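Local coordinates for protein 3-methylornithine synthase (Methanosarcina barkeri, PDB 3T7V) that catalyses the radical isomerisation of L-lysine to (3R)-3-methyl-D-ornithine in pyrrolysine biosynthesis, using S-adenosylmethionine and a [4Fe-4S] cluster, at residues E171-E176 with G189-R194. Sequence-based numbering, arbitrary orientation.
Sequences ETYDTE and GRVNAR. With SAM (S-adenosylmethionine), chain C.
In the S-adenosylmethionine pocket of this radical SAM enzyme the cofactor bridges E171 and R190, while Y173 makes the direct contact between the segments. The carboxylate of E171 clasps the ribose diol with both oxygens: O2' of the cofactor donates to OE1 (2.7 Å) and O3' to OE2 (2.5 Å). The bend at chi2 (-51°) sets this carboxylate facing the diol. R190 reaches the methionine carboxylate, NH2 donating to OXT at 2.9 Å, nearly straight (164°) and in the guanidinium plane; its NE is held by the carbonyl of Y169. OE2 of E171 stays 4.6 Å from NH2 of R190, off the plane of the guanidinium, so no N-H points at it and any attraction is probably only between charges; R182 makes the salt bridge to E171 instead. An alanine at E171 would probably leave both ribose hydroxyls without their acceptor and R182 without its carboxylate mate. Farther from the cofactor, the phenol ring of Y173 and the guanidinium of R194 reach toward each other, inclined at 65°. OH of Y173 sits 2.8 Å from NH1 of R194 at an angle too poor for a hydrogen bond; D206 bonds that hydroxyl, and the carbonyl of L168 takes NH2 of R194. CG2 of V191 lies 4.4 Å from CE2 of Y173. The loop after strand 163-167 and helix 187-200 thus hold the cofactor's two ends in a TIM-barrel radical SAM core.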
loop_
_atom_site.group_PDB
_atom_site.type_symbol
_atom_site.label_atom_id
_atom_site.label_comp_id
_atom_site.label_asym_id
_atom_site.label_seq_id
_atom_site.Cartn_x
_atom_site.Cartn_y
_atom_site.Cartn_z
ATOM N N GLU A 171 -5.976 0.852 8.537
ATOM C CA GLU A 171 -6.589 -0.537 8.528
ATOM C C GLU A 171 -8.119 -0.491 8.531
ATOM O O GLU A 171 -8.789 -1.125 7.709
ATOM C CB GLU A 171 -6.169 -1.486 9.647
ATOM C CG GLU A 171 -4.718 -1.510 10.018
ATOM C CD GLU A 171 -3.823 -1.691 8.851
ATOM O OE1 GLU A 171 -4.186 -2.151 7.709
ATOM O OE2 GLU A 171 -2.656 -1.330 9.023
ATOM N N THR A 172 -8.653 0.294 9.446
ATOM C CA THR A 172 -10.114 0.498 9.516
ATOM C C THR A 172 -10.354 1.808 10.265
ATOM O O THR A 172 -9.654 2.109 11.245
ATOM C CB THR A 172 -10.784 -0.682 10.253
ATOM O OG1 THR A 172 -12.167 -0.439 10.357
ATOM C CG2 THR A 172 -10.218 -0.907 11.654
ATOM N N TYR A 173 -11.427 2.491 9.929
ATOM C CA TYR A 173 -11.932 3.582 10.757
ATOM C C TYR A 173 -13.120 3.203 11.656
ATOM O O TYR A 173 -13.704 4.080 12.329
ATOM C CB TYR A 173 -12.365 4.793 9.881
ATOM C CG TYR A 173 -11.153 5.517 9.351
ATOM C CD1 TYR A 173 -10.417 5.019 8.265
ATOM C CD2 TYR A 173 -10.741 6.676 9.958
ATOM C CE1 TYR A 173 -9.220 5.673 7.830
ATOM C CE2 TYR A 173 -9.584 7.357 9.517
ATOM C CZ TYR A 173 -8.858 6.847 8.472
ATOM O OH TYR A 173 -7.711 7.498 8.086
ATOM N N ASP A 174 -13.436 1.908 11.688
ATOM C CA ASP A 174 -14.448 1.407 12.613
ATOM C C ASP A 174 -13.730 1.156 13.930
ATOM O O ASP A 174 -12.857 0.289 14.023
ATOM C CB ASP A 174 -14.939 0.083 11.988
ATOM C CG ASP A 174 -15.890 -0.674 12.840
ATOM O OD1 ASP A 174 -16.067 -0.358 14.026
ATOM O OD2 ASP A 174 -16.520 -1.634 12.201
ATOM N N THR A 175 -14.030 1.962 14.955
ATOM C CA THR A 175 -13.265 1.914 16.188
ATOM C C THR A 175 -13.331 0.577 16.922
ATOM O O THR A 175 -12.248 0.085 17.445
ATOM C CB THR A 175 -13.598 3.137 17.061
ATOM O OG1 THR A 175 -15.020 3.281 17.130
ATOM C CG2 THR A 175 -13.072 4.335 16.330
ATOM N N GLU A 176 -14.501 -0.068 16.775
ATOM C CA GLU A 176 -14.740 -1.382 17.396
ATOM C C GLU A 176 -13.793 -2.419 16.766
ATOM O O GLU A 176 -13.284 -3.345 17.409
ATOM C CB GLU A 176 -16.204 -1.832 17.156
ATOM C CG GLU A 176 -17.297 -0.802 17.403
ATOM C CD GLU A 176 -17.602 -0.629 18.875
ATOM O OE1 GLU A 176 -18.772 -0.847 19.276
ATOM O OE2 GLU A 176 -16.665 -0.272 19.624
ATOM N N GLY A 189 -3.470 8.570 17.048
ATOM C CA GLY A 189 -2.000 8.734 16.888
ATOM C C GLY A 189 -1.644 8.648 15.401
ATOM O O GLY A 189 -0.773 9.363 14.918
ATOM N N ARG A 190 -2.226 7.638 14.704
ATOM C CA ARG A 190 -1.847 7.440 13.288
ATOM C C ARG A 190 -2.422 8.571 12.451
ATOM O O ARG A 190 -1.772 9.026 11.496
ATOM C CB ARG A 190 -2.269 6.065 12.687
ATOM C CG ARG A 190 -1.561 4.912 13.389
ATOM C CD ARG A 190 -2.013 3.541 12.978
ATOM N NE ARG A 190 -1.437 3.095 11.708
ATOM C CZ ARG A 190 -0.231 2.514 11.581
ATOM N NH1 ARG A 190 0.643 2.456 12.639
ATOM N NH2 ARG A 190 0.159 1.975 10.397
ATOM N N VAL A 191 -3.671 8.968 12.744
ATOM C CA VAL A 191 -4.275 10.089 12.051
ATOM C C VAL A 191 -3.412 11.342 12.216
ATOM O O VAL A 191 -3.116 12.070 11.187
ATOM C CB VAL A 191 -5.662 10.323 12.625
ATOM C CG1 VAL A 191 -6.240 11.602 12.037
ATOM C CG2 VAL A 191 -6.603 9.134 12.301
ATOM N N ASN A 192 -2.961 11.619 13.437
ATOM C CA ASN A 192 -2.208 12.817 13.721
ATOM C C ASN A 192 -0.823 12.804 13.070
ATOM O O ASN A 192 -0.293 13.874 12.659
ATOM C CB ASN A 192 -2.121 13.003 15.263
ATOM C CG ASN A 192 -3.448 13.439 15.854
ATOM O OD1 ASN A 192 -4.328 13.878 15.167
ATOM N ND2 ASN A 192 -3.608 13.227 17.140
ATOM N N ALA A 193 -0.197 11.605 12.991
ATOM C CA ALA A 193 1.093 11.534 12.357
ATOM C C ALA A 193 0.975 11.819 10.842
ATOM O O ALA A 193 1.853 12.508 10.286
ATOM C CB ALA A 193 1.695 10.125 12.600
ATOM N N ARG A 194 -0.090 11.307 10.204
ATOM C CA ARG A 194 -0.238 11.633 8.778
ATOM C C ARG A 194 -0.478 13.124 8.606
ATOM O O ARG A 194 0.032 13.686 7.643
ATOM C CB ARG A 194 -1.359 10.792 8.169
ATOM C CG ARG A 194 -0.970 9.309 8.029
ATOM C CD ARG A 194 -1.991 8.550 7.124
ATOM N NE ARG A 194 -3.344 8.664 7.624
ATOM C CZ ARG A 194 -3.928 7.905 8.543
ATOM N NH1 ARG A 194 -5.149 8.348 8.919
ATOM N NH2 ARG A 194 -3.391 6.749 9.020
HETATM N N SAM C . 5.086 -1.660 10.732
HETATM C CA SAM C . 4.616 -0.570 10.015
HETATM C C SAM C . 3.157 -0.364 10.084
HETATM O O SAM C . 2.437 -1.193 10.677
HETATM O OXT SAM C . 2.705 0.743 9.622
HETATM C CB SAM C . 4.595 -0.793 8.672
HETATM C CG SAM C . 4.179 -2.081 8.088
HETATM S SD SAM C . 2.847 -1.889 6.828
HETATM C CE SAM C . 3.683 -2.441 5.366
HETATM C "C5'" SAM C . 1.828 -3.303 7.190
HETATM C "C4'" SAM C . 0.561 -3.137 6.792
HETATM O "O4'" SAM C . 0.747 -4.409 5.902
HETATM C "C3'" SAM C . -0.390 -3.159 7.718
HETATM O "O3'" SAM C . -0.647 -1.754 7.582
HETATM C "C2'" SAM C . -1.367 -3.888 6.785
HETATM O "O2'" SAM C . -2.264 -2.991 6.051
HETATM C "C1'" SAM C . -0.620 -4.827 5.822
HETATM N N9 SAM C . -0.623 -6.231 6.374
HETATM C C8 SAM C . 0.026 -6.755 7.458
HETATM N N7 SAM C . -0.314 -8.028 7.596
HETATM C C5 SAM C . -1.188 -8.339 6.579
HETATM C C6 SAM C . -1.920 -9.496 6.273
HETATM N N6 SAM C . -1.839 -10.614 6.996
HETATM N N1 SAM C . -2.680 -9.496 5.167
HETATM C C2 SAM C . -2.816 -8.378 4.394
HETATM N N3 SAM C . -2.214 -7.210 4.725
HETATM C C4 SAM C . -1.381 -7.218 5.813
#